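Local coordinates for SusD/RagB family nutrient-binding outer membrane lipoprotein (PDB 4F7A) that probably binds mucin O-glycans at the bacterial outer membrane, as a SusD-like lipoprotein built on a TPR-like helical scaffold, at residues Tyr262-Ala268 with Tyr295-Pro299; Thr129-Ile135 with Asp149-Tyr155; Tyr248-Ala253 with Ile323-Ala329; Lys111-Ala116 with Ala168-Tyr172. One frame throughout, in Å; residues are numbered along the deposited sequence.

Contacts 2 and 4 hold the same helices, 111-132 and 151-174: contact 2 is the buried end near the connection, tied by polar side chains and a beta bridge, while contact 4, about 26 Å away between centres, is partly buried and relies on apolar and aromatic packing. Contacts 1 and 3 instead pin long loops to the starts of short helices through backbone hydrogen bonds, joined in contact 3 by the amide side chain of Asn-250. Contact 1 is almost wholly buried and lies on the opposite side of the chain's centre from contacts 2 and 4; contact 3 is more open, with Gln-249 exposed. Contacts 1 and 3 use consecutive elements yet lie about 21 Å apart between centres.

Contact 1 (Tyr262-Ala268 with Tyr295-Pro299); sequences YMGATIA and YLGVP
Residues 262-263 are extended, Gly-264 takes the N-cap position, and the helix starts at Ala-265, with Ala-268 N bonding back to Gly-264 O at 3.1 Å. Residues 295-299 form an extended loop that passes this strand-to-helix junction. Val-298 makes a single beta bridge to Gly-264 (CA-CA 4.6 Å): Val-298 N donates to Met-263 O at 2.7 Å, and Val-298 O accepts from Ala-265 N at 2.8 Å. A loop carbonyl thus takes up a first-turn amide of the helix, and Gly-297 permits the close approach: its CA lies 3.7 Å from Ala-265 CA and 3.5 Å from Gly-264 O, and a CB there would collide with Gly-264 O and Ala-265 N. The selenomethionine Met-263, extended (ttt), brings SE to 3.9 Å from Tyr-295 CB and to the edge of that ring. Ala-265 CB is 4.2 Å from Pro-299 CB, and Tyr-262 CB is 3.8 Å from Val-298 CG2, the Tyr-262 hydroxyl leading away to Gln-313 O. The loop lies beside strand 262-263, which pairs with 61-62, and bridges just past its end; Ile-279 of helix 279-282 packs on Met-263, and Trp-428 of helix 416-431 covers Thr-266 and Ile-267.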
loop_
_atom_site.group_PDB
_atom_site.type_symbol
_atom_site.label_atom_id
_atom_site.label_comp_id
_atom_site.label_asym_id
_atom_site.label_seq_id
_atom_site.Cartn_x
_atom_site.Cartn_y
_atom_site.Cartn_z
ATOM N N TYR A 262 8.577 -2.800 -15.129
ATOM C CA TYR A 262 9.676 -1.863 -15.309
ATOM C C TYR A 262 9.654 -0.804 -14.228
ATOM O O TYR A 262 8.613 -0.524 -13.626
ATOM C CB TYR A 262 9.611 -1.178 -16.696
ATOM C CG TYR A 262 10.019 -2.088 -17.813
ATOM C CD1 TYR A 262 9.168 -3.112 -18.254
ATOM C CD2 TYR A 262 11.278 -1.982 -18.397
ATOM C CE1 TYR A 262 9.541 -3.952 -19.281
ATOM C CE2 TYR A 262 11.659 -2.841 -19.414
ATOM C CZ TYR A 262 10.792 -3.828 -19.844
ATOM O OH TYR A 262 11.172 -4.697 -20.866
HETATM N N MSE A 263 10.822 -0.226 -14.009
HETATM C CA MSE A 263 11.030 0.912 -13.133
HETATM C C MSE A 263 10.248 2.146 -13.598
HETATM O O MSE A 263 10.217 2.444 -14.782
HETATM C CB MSE A 263 12.524 1.250 -13.158
HETATM C CG MSE A 263 12.979 2.188 -12.069
HETATM SE SE MSE A 263 14.861 2.525 -12.254
HETATM C CE MSE A 263 15.261 2.993 -10.416
ATOM N N GLY A 264 9.619 2.868 -12.668
ATOM C CA GLY A 264 8.934 4.116 -13.026
ATOM C C GLY A 264 9.881 5.310 -13.028
ATOM O O GLY A 264 10.900 5.318 -12.323
ATOM N N ALA A 265 9.574 6.316 -13.841
ATOM C CA ALA A 265 10.404 7.535 -13.925
ATOM C C ALA A 265 10.655 8.260 -12.591
ATOM O O ALA A 265 11.761 8.762 -12.362
ATOM C CB ALA A 265 9.808 8.536 -14.957
ATOM N N THR A 266 9.673 8.317 -11.703
ATOM C CA THR A 266 9.857 9.043 -10.447
ATOM C C THR A 266 10.828 8.327 -9.533
ATOM O O THR A 266 11.675 8.964 -8.969
ATOM C CB THR A 266 8.533 9.347 -9.669
ATOM O OG1 THR A 266 7.584 10.000 -10.540
ATOM C CG2 THR A 266 8.816 10.271 -8.498
ATOM N N ILE A 267 10.719 7.006 -9.414
ATOM C CA ILE A 267 11.633 6.259 -8.558
ATOM C C ILE A 267 13.051 6.259 -9.165
ATOM O O ILE A 267 14.028 6.332 -8.416
ATOM C CB ILE A 267 11.070 4.864 -8.172
ATOM C CG1 ILE A 267 11.841 4.304 -6.957
ATOM C CG2 ILE A 267 11.089 3.860 -9.351
ATOM C CD1 ILE A 267 11.095 3.143 -6.223
ATOM N N ALA A 268 13.188 6.306 -10.498
ATOM C CA ALA A 268 14.523 6.484 -11.119
ATOM C C ALA A 268 15.104 7.870 -10.778
ATOM O O ALA A 268 16.257 7.978 -10.413
ATOM C CB ALA A 268 14.471 6.302 -12.616
ATOM N N TYR A 295 20.175 3.717 -14.705
ATOM C CA TYR A 295 18.834 3.301 -14.301
ATOM C C TYR A 295 17.847 4.249 -14.937
ATOM O O TYR A 295 17.841 5.449 -14.634
ATOM C CB TYR A 295 18.690 3.313 -12.785
ATOM C CG TYR A 295 19.529 2.223 -12.150
ATOM C CD1 TYR A 295 20.879 2.410 -11.892
ATOM C CD2 TYR A 295 18.967 0.985 -11.847
ATOM C CE1 TYR A 295 21.665 1.377 -11.339
ATOM C CE2 TYR A 295 19.730 -0.042 -11.303
ATOM C CZ TYR A 295 21.064 0.165 -11.037
ATOM O OH TYR A 295 21.798 -0.859 -10.500
ATOM N N LEU A 296 17.004 3.717 -15.809
ATOM C CA LEU A 296 16.043 4.525 -16.557
ATOM C C LEU A 296 14.636 4.071 -16.213
ATOM O O LEU A 296 14.332 2.897 -16.324
ATOM C CB LEU A 296 16.275 4.384 -18.064
ATOM C CG LEU A 296 17.620 4.807 -18.626
ATOM C CD1 LEU A 296 17.632 4.603 -20.147
ATOM C CD2 LEU A 296 17.958 6.285 -18.268
ATOM N N GLY A 297 13.800 5.011 -15.765
ATOM C CA GLY A 297 12.421 4.762 -15.427
ATOM C C GLY A 297 11.427 5.209 -16.490
ATOM O O GLY A 297 11.617 6.228 -17.155
ATOM N N VAL A 298 10.347 4.449 -16.626
ATOM C CA VAL A 298 9.323 4.736 -17.598
ATOM C C VAL A 298 8.433 5.890 -17.153
ATOM O O VAL A 298 7.859 5.847 -16.066
ATOM C CB VAL A 298 8.473 3.457 -17.855
ATOM C CG1 VAL A 298 7.389 3.709 -18.908
ATOM C CG2 VAL A 298 9.426 2.280 -18.272
ATOM N N PRO A 299 8.302 6.933 -17.985
ATOM C CA PRO A 299 7.397 8.029 -17.611
ATOM C C PRO A 299 5.934 7.635 -17.805
ATOM O O PRO A 299 5.583 7.061 -18.834
ATOM C CB PRO A 299 7.762 9.136 -18.603
ATOM C CG PRO A 299 8.206 8.374 -19.820
ATOM C CD PRO A 299 8.891 7.134 -19.314
#

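Contact 2 (Thr129-Ile135 with Asp149-Tyr155); sequences TDTYGPI and DTQEEAY
Gln-151, Ile-135 and Asp-149 lose the most surface here. Gln-151, in the first turn of its helix, has chi1 and chi2 both t and reaches the end of the other helix: NE2 donates to Thr-129 OG1 at 3.1 Å, while OE1 is held by Trp-504 N. Thr-129 OG1 in turn donates to Gly-133 O at 2.6 Å, so this hydroxyl links the incoming amide to the helix terminus. Gly-133 leaves the helix with positive phi (99°), and Pro-134 carries the chain out extended. Ile-135 and Asp-149 form one antiparallel hydrogen-bonded pair (CA-CA 5.5 Å), with Ile-135 N to Asp-149 O at 3.2 Å and Asp-149 N to Ile-135 O at 2.8 Å. Ile-135 CG1 rests 4.1 Å from Ala-154 CB, whereas the Asp-149 carboxylate turns to Ser-138. One turn beyond Gln-151, Tyr-155 OH donates to Asp-130 OD1 at 2.5 Å, and Asp-130 OD2 makes a salt bridge to Arg-210. Thr-150 and Glu-153 close a capping box, with Glu-153 N to Thr-150 OG1 at 3.1 Å and Thr-150 N to Glu-153 OE1 at 3.0 Å. The connection between helices 111-132 and 151-174 is thereby clasped at its base, consistent with a helical hairpin of the TPR-like fold.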
loop_
_atom_site.group_PDB
_atom_site.type_symbol
_atom_site.label_atom_id
_atom_site.label_comp_id
_atom_site.label_asym_id
_atom_site.label_seq_id
_atom_site.Cartn_x
_atom_site.Cartn_y
_atom_site.Cartn_z
ATOM N N THR A 129 -11.089 0.594 0.817
ATOM C CA THR A 129 -11.613 1.942 0.991
ATOM C C THR A 129 -10.602 2.952 0.501
ATOM O O THR A 129 -10.993 3.965 -0.058
ATOM C CB THR A 129 -12.085 2.305 2.439
ATOM O OG1 THR A 129 -12.581 3.661 2.431
ATOM C CG2 THR A 129 -10.953 2.198 3.439
ATOM N N ASP A 130 -9.318 2.695 0.692
ATOM C CA ASP A 130 -8.306 3.662 0.218
ATOM C C ASP A 130 -8.245 3.750 -1.331
ATOM O O ASP A 130 -7.726 4.726 -1.888
ATOM C CB ASP A 130 -6.920 3.340 0.800
ATOM C CG ASP A 130 -6.816 3.622 2.288
ATOM O OD1 ASP A 130 -7.751 4.239 2.889
ATOM O OD2 ASP A 130 -5.794 3.193 2.867
ATOM N N THR A 131 -8.767 2.721 -2.004
ATOM C CA THR A 131 -8.863 2.709 -3.455
ATOM C C THR A 131 -10.117 3.460 -3.957
ATOM O O THR A 131 -10.011 4.297 -4.827
ATOM C CB THR A 131 -8.866 1.254 -3.968
ATOM O OG1 THR A 131 -7.645 0.616 -3.576
ATOM C CG2 THR A 131 -9.006 1.203 -5.487
ATOM N N TYR A 132 -11.284 3.179 -3.369
ATOM C CA TYR A 132 -12.576 3.599 -3.921
ATOM C C TYR A 132 -13.298 4.659 -3.102
ATOM O O TYR A 132 -14.150 5.367 -3.627
ATOM C CB TYR A 132 -13.512 2.372 -4.061
ATOM C CG TYR A 132 -12.945 1.265 -4.931
ATOM C CD1 TYR A 132 -12.969 1.370 -6.323
ATOM C CD2 TYR A 132 -12.378 0.124 -4.370
ATOM C CE1 TYR A 132 -12.428 0.367 -7.144
ATOM C CE2 TYR A 132 -11.824 -0.873 -5.171
ATOM C CZ TYR A 132 -11.880 -0.759 -6.556
ATOM O OH TYR A 132 -11.343 -1.733 -7.351
ATOM N N GLY A 133 -13.012 4.726 -1.813
ATOM C CA GLY A 133 -13.781 5.533 -0.888
ATOM C C GLY A 133 -14.793 4.723 -0.108
ATOM O O GLY A 133 -14.439 3.834 0.661
ATOM N N PRO A 134 -16.080 5.013 -0.308
ATOM C CA PRO A 134 -17.099 4.224 0.359
ATOM C C PRO A 134 -16.978 2.723 0.048
ATOM O O PRO A 134 -16.639 2.323 -1.076
ATOM C CB PRO A 134 -18.407 4.799 -0.193
ATOM C CG PRO A 134 -18.056 6.244 -0.554
ATOM C CD PRO A 134 -16.624 6.205 -0.989
ATOM N N ILE A 135 -17.253 1.899 1.045
ATOM C CA ILE A 135 -17.243 0.450 0.838
ATOM C C ILE A 135 -18.361 -0.190 1.634
ATOM O O ILE A 135 -19.029 0.468 2.437
ATOM C CB ILE A 135 -15.889 -0.182 1.253
ATOM C CG1 ILE A 135 -15.603 0.002 2.753
ATOM C CG2 ILE A 135 -14.707 0.397 0.382
ATOM C CD1 ILE A 135 -14.417 -0.907 3.304
ATOM N N ASP A 149 -20.913 1.884 3.945
ATOM C CA ASP A 149 -20.233 2.798 4.871
ATOM C C ASP A 149 -19.597 3.943 4.086
ATOM O O ASP A 149 -18.884 3.692 3.123
ATOM C CB ASP A 149 -19.049 2.128 5.577
ATOM C CG ASP A 149 -19.429 1.104 6.580
ATOM O OD1 ASP A 149 -20.619 0.979 6.939
ATOM O OD2 ASP A 149 -18.479 0.403 7.038
ATOM N N THR A 150 -19.760 5.183 4.541
ATOM C CA THR A 150 -18.859 6.266 4.096
ATOM C C THR A 150 -17.431 5.878 4.507
ATOM O O THR A 150 -17.241 5.015 5.383
ATOM C CB THR A 150 -19.208 7.628 4.731
ATOM O OG1 THR A 150 -18.921 7.562 6.123
ATOM C CG2 THR A 150 -20.718 7.996 4.526
ATOM N N GLN A 151 -16.419 6.463 3.875
ATOM C CA GLN A 151 -15.050 6.163 4.274
ATOM C C GLN A 151 -14.811 6.463 5.754
ATOM O O GLN A 151 -14.100 5.713 6.423
ATOM C CB GLN A 151 -14.037 6.916 3.416
ATOM C CG GLN A 151 -12.581 6.583 3.740
ATOM C CD GLN A 151 -11.625 7.154 2.704
ATOM O OE1 GLN A 151 -11.341 8.358 2.725
ATOM N NE2 GLN A 151 -11.087 6.286 1.811
ATOM N N GLU A 152 -15.379 7.558 6.249
ATOM C CA GLU A 152 -15.244 7.914 7.666
ATOM C C GLU A 152 -15.790 6.793 8.556
ATOM O O GLU A 152 -15.174 6.413 9.535
ATOM C CB GLU A 152 -15.981 9.217 7.963
ATOM C CG GLU A 152 -15.888 9.668 9.431
ATOM C CD GLU A 152 -16.510 11.034 9.663
ATOM O OE1 GLU A 152 -17.256 11.517 8.799
ATOM O OE2 GLU A 152 -16.237 11.623 10.712
ATOM N N GLU A 153 -16.954 6.274 8.198
ATOM C CA GLU A 153 -17.573 5.195 8.952
ATOM C C GLU A 153 -16.745 3.918 8.873
ATOM O O GLU A 153 -16.664 3.172 9.866
ATOM C CB GLU A 153 -18.987 4.929 8.448
ATOM C CG GLU A 153 -19.963 6.017 8.898
ATOM C CD GLU A 153 -21.255 6.092 8.047
ATOM O OE1 GLU A 153 -21.427 5.396 7.019
ATOM O OE2 GLU A 153 -22.114 6.894 8.417
ATOM N N ALA A 154 -16.183 3.636 7.698
ATOM C CA ALA A 154 -15.308 2.449 7.541
ATOM C C ALA A 154 -14.083 2.584 8.436
ATOM O O ALA A 154 -13.712 1.632 9.130
ATOM C CB ALA A 154 -14.899 2.248 6.072
ATOM N N TYR A 155 -13.429 3.755 8.405
ATOM C CA TYR A 155 -12.269 4.005 9.298
ATOM C C TYR A 155 -12.615 3.836 10.781
ATOM O O TYR A 155 -11.898 3.179 11.543
ATOM C CB TYR A 155 -11.623 5.377 9.003
ATOM C CG TYR A 155 -10.471 5.199 8.020
ATOM C CD1 TYR A 155 -10.702 4.990 6.666
ATOM C CD2 TYR A 155 -9.157 5.197 8.455
ATOM C CE1 TYR A 155 -9.647 4.782 5.759
ATOM C CE2 TYR A 155 -8.098 5.015 7.550
ATOM C CZ TYR A 155 -8.347 4.784 6.217
ATOM O OH TYR A 155 -7.287 4.570 5.356
#

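Contact 3 (Tyr248-Ala253 with Ile323-Ala329); sequences YQNPLA and ITASTPA
Asn-250 points its side chain (chi1 t) into the hollow of the turn formed by residues 324-327, with CB 3.5 Å from Thr-324 O and ND2 donating to Thr-327 O at 3.1 Å. Its OD1 accepts from Leu-252 N at 3.0 Å, capping the helix that starts at Pro-251, and its own N donates to Ala-325 O at 2.9 Å. Residues 248-250 are extended, and the nearest CA pairs are Asn-250 with Ala-325 (4.7 Å) and Ala-253 with Thr-324 (5.0 Å). The opposing turn is type I, closed by Thr-327 N to Thr-324 O at 3.0 Å and by Thr-324 N to Thr-327 OG1 at 2.8 Å. On one flank Ile-323 CG2 meets Leu-252 CD2 at 3.8 Å and Ala-253 CB at 4.1 Å; on the other, the edge of the Tyr-248 ring meets Ala-329 CB, its hydroxyl bonded to Tyr-33 O. After Pro-328 the chain enters strand 329-332 at Ala-329, antiparallel to 241-243: an Asn N-cap docked on a type I turn.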
loop_
_atom_site.group_PDB
_atom_site.type_symbol
_atom_site.label_atom_id
_atom_site.label_comp_id
_atom_site.label_asym_id
_atom_site.label_seq_id
_atom_site.Cartn_x
_atom_site.Cartn_y
_atom_site.Cartn_z
ATOM N N TYR A 248 1.778 -20.206 -1.325
ATOM C CA TYR A 248 1.638 -18.843 -1.861
ATOM C C TYR A 248 2.833 -18.480 -2.729
ATOM O O TYR A 248 3.959 -18.784 -2.394
ATOM C CB TYR A 248 1.539 -17.840 -0.726
ATOM C CG TYR A 248 1.422 -16.396 -1.141
ATOM C CD1 TYR A 248 0.193 -15.857 -1.535
ATOM C CD2 TYR A 248 2.523 -15.548 -1.100
ATOM C CE1 TYR A 248 0.068 -14.525 -1.871
ATOM C CE2 TYR A 248 2.403 -14.195 -1.448
ATOM C CZ TYR A 248 1.175 -13.689 -1.818
ATOM O OH TYR A 248 1.068 -12.353 -2.154
ATOM N N GLN A 249 2.578 -17.832 -3.848
ATOM C CA GLN A 249 3.645 -17.351 -4.726
ATOM C C GLN A 249 3.480 -15.842 -4.807
ATOM O O GLN A 249 2.348 -15.348 -4.856
ATOM C CB GLN A 249 3.502 -17.968 -6.123
ATOM C CG GLN A 249 3.519 -19.509 -6.177
ATOM C CD GLN A 249 4.883 -20.080 -5.924
ATOM O OE1 GLN A 249 5.642 -20.338 -6.864
ATOM N NE2 GLN A 249 5.217 -20.285 -4.649
ATOM N N ASN A 250 4.591 -15.113 -4.820
ATOM C CA ASN A 250 4.539 -13.682 -4.914
ATOM C C ASN A 250 4.135 -13.272 -6.340
ATOM O O ASN A 250 4.855 -13.545 -7.297
ATOM C CB ASN A 250 5.896 -13.093 -4.539
ATOM C CG ASN A 250 5.859 -11.584 -4.389
ATOM O OD1 ASN A 250 5.289 -10.895 -5.225
ATOM N ND2 ASN A 250 6.515 -11.062 -3.340
ATOM N N PRO A 251 2.984 -12.613 -6.494
ATOM C CA PRO A 251 2.504 -12.362 -7.852
ATOM C C PRO A 251 3.323 -11.320 -8.610
ATOM O O PRO A 251 3.314 -11.320 -9.837
ATOM C CB PRO A 251 1.070 -11.870 -7.634
ATOM C CG PRO A 251 1.065 -11.334 -6.289
ATOM C CD PRO A 251 1.995 -12.181 -5.485
ATOM N N LEU A 252 4.035 -10.451 -7.897
ATOM C CA LEU A 252 4.905 -9.475 -8.558
ATOM C C LEU A 252 5.968 -10.195 -9.357
ATOM O O LEU A 252 6.287 -9.795 -10.473
ATOM C CB LEU A 252 5.525 -8.511 -7.549
ATOM C CG LEU A 252 6.460 -7.417 -8.076
ATOM C CD1 LEU A 252 5.787 -6.443 -9.044
ATOM C CD2 LEU A 252 7.067 -6.656 -6.876
ATOM N N ALA A 253 6.495 -11.286 -8.793
ATOM C CA ALA A 253 7.501 -12.080 -9.454
ATOM C C ALA A 253 6.902 -12.763 -10.660
ATOM O O ALA A 253 7.590 -12.934 -11.667
ATOM C CB ALA A 253 8.159 -13.134 -8.463
ATOM N N ILE A 323 13.242 -9.979 -6.056
ATOM C CA ILE A 323 11.828 -10.357 -6.029
ATOM C C ILE A 323 11.652 -11.682 -6.818
ATOM O O ILE A 323 11.790 -11.719 -8.055
ATOM C CB ILE A 323 10.942 -9.232 -6.588
ATOM C CG1 ILE A 323 11.090 -7.929 -5.762
ATOM C CG2 ILE A 323 9.438 -9.676 -6.617
ATOM C CD1 ILE A 323 10.742 -8.026 -4.273
ATOM N N THR A 324 11.375 -12.756 -6.086
ATOM C CA THR A 324 11.162 -14.100 -6.658
ATOM C C THR A 324 9.808 -14.627 -6.222
ATOM O O THR A 324 9.173 -14.063 -5.339
ATOM C CB THR A 324 12.250 -15.109 -6.198
ATOM O OG1 THR A 324 12.028 -15.478 -4.819
ATOM C CG2 THR A 324 13.656 -14.501 -6.329
ATOM N N ALA A 325 9.378 -15.738 -6.802
ATOM C CA ALA A 325 8.110 -16.364 -6.424
ATOM C C ALA A 325 8.058 -16.692 -4.932
ATOM O O ALA A 325 6.973 -16.629 -4.313
ATOM C CB ALA A 325 7.888 -17.648 -7.256
ATOM N N SER A 326 9.208 -17.078 -4.351
ATOM C CA SER A 326 9.237 -17.472 -2.935
ATOM C C SER A 326 9.501 -16.288 -1.995
ATOM O O SER A 326 9.619 -16.465 -0.781
ATOM C CB SER A 326 10.264 -18.594 -2.707
ATOM O OG SER A 326 11.564 -18.111 -2.940
ATOM N N THR A 327 9.614 -15.080 -2.541
ATOM C CA THR A 327 9.839 -13.888 -1.711
ATOM C C THR A 327 8.554 -13.527 -0.926
ATOM O O THR A 327 7.518 -13.309 -1.537
ATOM C CB THR A 327 10.229 -12.682 -2.586
ATOM O OG1 THR A 327 11.460 -12.977 -3.276
ATOM C CG2 THR A 327 10.389 -11.423 -1.731
ATOM N N PRO A 328 8.624 -13.441 0.423
ATOM C CA PRO A 328 7.398 -13.006 1.118
ATOM C C PRO A 328 6.922 -11.634 0.594
ATOM O O PRO A 328 7.752 -10.783 0.269
ATOM C CB PRO A 328 7.841 -12.913 2.588
ATOM C CG PRO A 328 8.975 -13.856 2.710
ATOM C CD PRO A 328 9.712 -13.728 1.376
ATOM N N ALA A 329 5.611 -11.446 0.483
ATOM C CA ALA A 329 5.031 -10.203 0.001
ATOM C C ALA A 329 4.878 -9.220 1.148
ATOM O O ALA A 329 4.019 -9.395 2.011
ATOM C CB ALA A 329 3.642 -10.464 -0.642
#

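Contact 4 (Lys111-Ala116 with Ala168-Tyr172); sequences KHFYGA and ALDTY
Two antiparallel helices of a helical hairpin, consistent with the TPR-like fold, pack here with local axes 7.9 Å apart at closest approach, crossing at -158°. The nearest CA pairs are His-112 with Leu-169 (5.0 Å) and Lys-111 with Ala-168 (5.3 Å). Small residues allow this approach: Ala-168 CB sits 3.5 Å from Lys-111 O and 3.7 Å from Tyr-114 CD2, while at Gly-115 a CB would collide with Leu-169 CG. Leu-169 fills the space left there, its CD1 3.9 Å from Gly-115 CA and its CD2 3.9 Å from His-112 CB. Aliphatic contacts continue outward, with Lys-111 CB 4.1 Å from Tyr-172 CB and Lys-111 CD 4.0 Å from Thr-171 CG2; Lys-111 NZ reaches on to Ala-108 O and Glu-175. The aromatic part pairs His-112 (chi1 p) with Tyr-172 (chi1 t), whose hydroxyl bonds to Lys-178 O. Their rings make an offset stack, centroids 4.1 Å apart and planes at 11°, and His-112 CB adds a CH-pi contact over the Tyr-172 ring face, 3.6 Å from its centroid.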
loop_
_atom_site.group_PDB
_atom_site.type_symbol
_atom_site.label_atom_id
_atom_site.label_comp_id
_atom_site.label_asym_id
_atom_site.label_seq_id
_atom_site.Cartn_x
_atom_site.Cartn_y
_atom_site.Cartn_z
ATOM N N LYS A 111 -10.043 -17.034 21.176
ATOM C CA LYS A 111 -9.939 -15.581 21.261
ATOM C C LYS A 111 -8.785 -15.044 20.430
ATOM O O LYS A 111 -8.896 -13.952 19.844
ATOM C CB LYS A 111 -9.773 -15.139 22.706
ATOM C CG LYS A 111 -10.998 -15.420 23.567
ATOM C CD LYS A 111 -10.789 -14.934 25.002
ATOM C CE LYS A 111 -11.992 -15.256 25.874
ATOM N NZ LYS A 111 -12.004 -16.690 26.295
ATOM N N HIS A 112 -7.677 -15.791 20.406
ATOM C CA HIS A 112 -6.537 -15.453 19.562
ATOM C C HIS A 112 -6.857 -15.486 18.062
ATOM O O HIS A 112 -6.439 -14.583 17.321
ATOM C CB HIS A 112 -5.293 -16.298 19.901
ATOM C CG HIS A 112 -5.468 -17.783 19.760
ATOM N ND1 HIS A 112 -6.653 -18.440 20.022
ATOM C CD2 HIS A 112 -4.563 -18.752 19.466
ATOM C CE1 HIS A 112 -6.480 -19.744 19.865
ATOM N NE2 HIS A 112 -5.223 -19.961 19.520
ATOM N N PHE A 113 -7.599 -16.499 17.612
ATOM C CA PHE A 113 -7.985 -16.580 16.185
ATOM C C PHE A 113 -8.973 -15.480 15.821
ATOM O O PHE A 113 -8.960 -14.952 14.710
ATOM C CB PHE A 113 -8.631 -17.933 15.867
ATOM C CG PHE A 113 -7.641 -19.094 15.652
ATOM C CD1 PHE A 113 -6.381 -19.114 16.258
ATOM C CD2 PHE A 113 -8.040 -20.211 14.911
ATOM C CE1 PHE A 113 -5.532 -20.194 16.096
ATOM C CE2 PHE A 113 -7.188 -21.302 14.730
ATOM C CZ PHE A 113 -5.931 -21.296 15.323
ATOM N N TYR A 114 -9.857 -15.157 16.763
ATOM C CA TYR A 114 -10.785 -14.015 16.627
ATOM C C TYR A 114 -10.010 -12.713 16.455
ATOM O O TYR A 114 -10.213 -11.981 15.485
ATOM C CB TYR A 114 -11.698 -13.933 17.854
ATOM C CG TYR A 114 -12.601 -12.701 17.884
ATOM C CD1 TYR A 114 -13.427 -12.376 16.803
ATOM C CD2 TYR A 114 -12.641 -11.878 18.998
ATOM C CE1 TYR A 114 -14.271 -11.233 16.850
ATOM C CE2 TYR A 114 -13.464 -10.752 19.048
ATOM C CZ TYR A 114 -14.261 -10.427 17.967
ATOM O OH TYR A 114 -15.083 -9.318 18.043
ATOM N N GLY A 115 -9.074 -12.451 17.356
ATOM C CA GLY A 115 -8.212 -11.272 17.221
ATOM C C GLY A 115 -7.485 -11.186 15.884
ATOM O O GLY A 115 -7.499 -10.158 15.217
ATOM N N ALA A 116 -6.850 -12.288 15.496
ATOM C CA ALA A 116 -6.128 -12.348 14.231
ATOM C C ALA A 116 -7.044 -12.109 13.018
ATOM O O ALA A 116 -6.664 -11.431 12.075
ATOM C CB ALA A 116 -5.395 -13.730 14.114
ATOM N N ALA A 168 -9.050 -8.982 22.644
ATOM C CA ALA A 168 -9.186 -10.450 22.561
ATOM C C ALA A 168 -7.830 -11.160 22.752
ATOM O O ALA A 168 -7.725 -12.115 23.519
ATOM C CB ALA A 168 -9.817 -10.855 21.228
ATOM N N LEU A 169 -6.803 -10.673 22.067
ATOM C CA LEU A 169 -5.472 -11.297 22.144
ATOM C C LEU A 169 -4.832 -11.095 23.505
ATOM O O LEU A 169 -4.198 -12.005 24.042
ATOM C CB LEU A 169 -4.566 -10.774 21.029
ATOM C CG LEU A 169 -4.870 -11.357 19.647
ATOM C CD1 LEU A 169 -4.659 -10.342 18.540
ATOM C CD2 LEU A 169 -4.092 -12.628 19.372
ATOM N N ASP A 170 -5.019 -9.913 24.088
ATOM C CA ASP A 170 -4.528 -9.659 25.447
ATOM C C ASP A 170 -5.265 -10.541 26.473
ATOM O O ASP A 170 -4.644 -11.154 27.348
ATOM C CB ASP A 170 -4.664 -8.177 25.777
ATOM C CG ASP A 170 -4.249 -7.862 27.192
ATOM O OD1 ASP A 170 -3.087 -8.128 27.527
ATOM O OD2 ASP A 170 -5.091 -7.370 27.959
ATOM N N THR A 171 -6.588 -10.636 26.355
ATOM C CA THR A 171 -7.337 -11.574 27.198
ATOM C C THR A 171 -6.865 -13.021 27.033
ATOM O O THR A 171 -6.684 -13.750 28.023
ATOM C CB THR A 171 -8.831 -11.501 26.928
ATOM O OG1 THR A 171 -9.260 -10.175 27.194
ATOM C CG2 THR A 171 -9.613 -12.463 27.851
ATOM N N TYR A 172 -6.664 -13.443 25.787
ATOM C CA TYR A 172 -6.186 -14.795 25.515
ATOM C C TYR A 172 -4.913 -15.052 26.314
ATOM O O TYR A 172 -4.762 -16.107 26.931
ATOM C CB TYR A 172 -5.909 -14.959 24.014
ATOM C CG TYR A 172 -5.107 -16.182 23.625
ATOM C CD1 TYR A 172 -5.726 -17.407 23.404
ATOM C CD2 TYR A 172 -3.730 -16.094 23.437
ATOM C CE1 TYR A 172 -4.989 -18.530 23.025
ATOM C CE2 TYR A 172 -2.987 -17.201 23.061
ATOM C CZ TYR A 172 -3.619 -18.413 22.856
ATOM O OH TYR A 172 -2.865 -19.496 22.486
#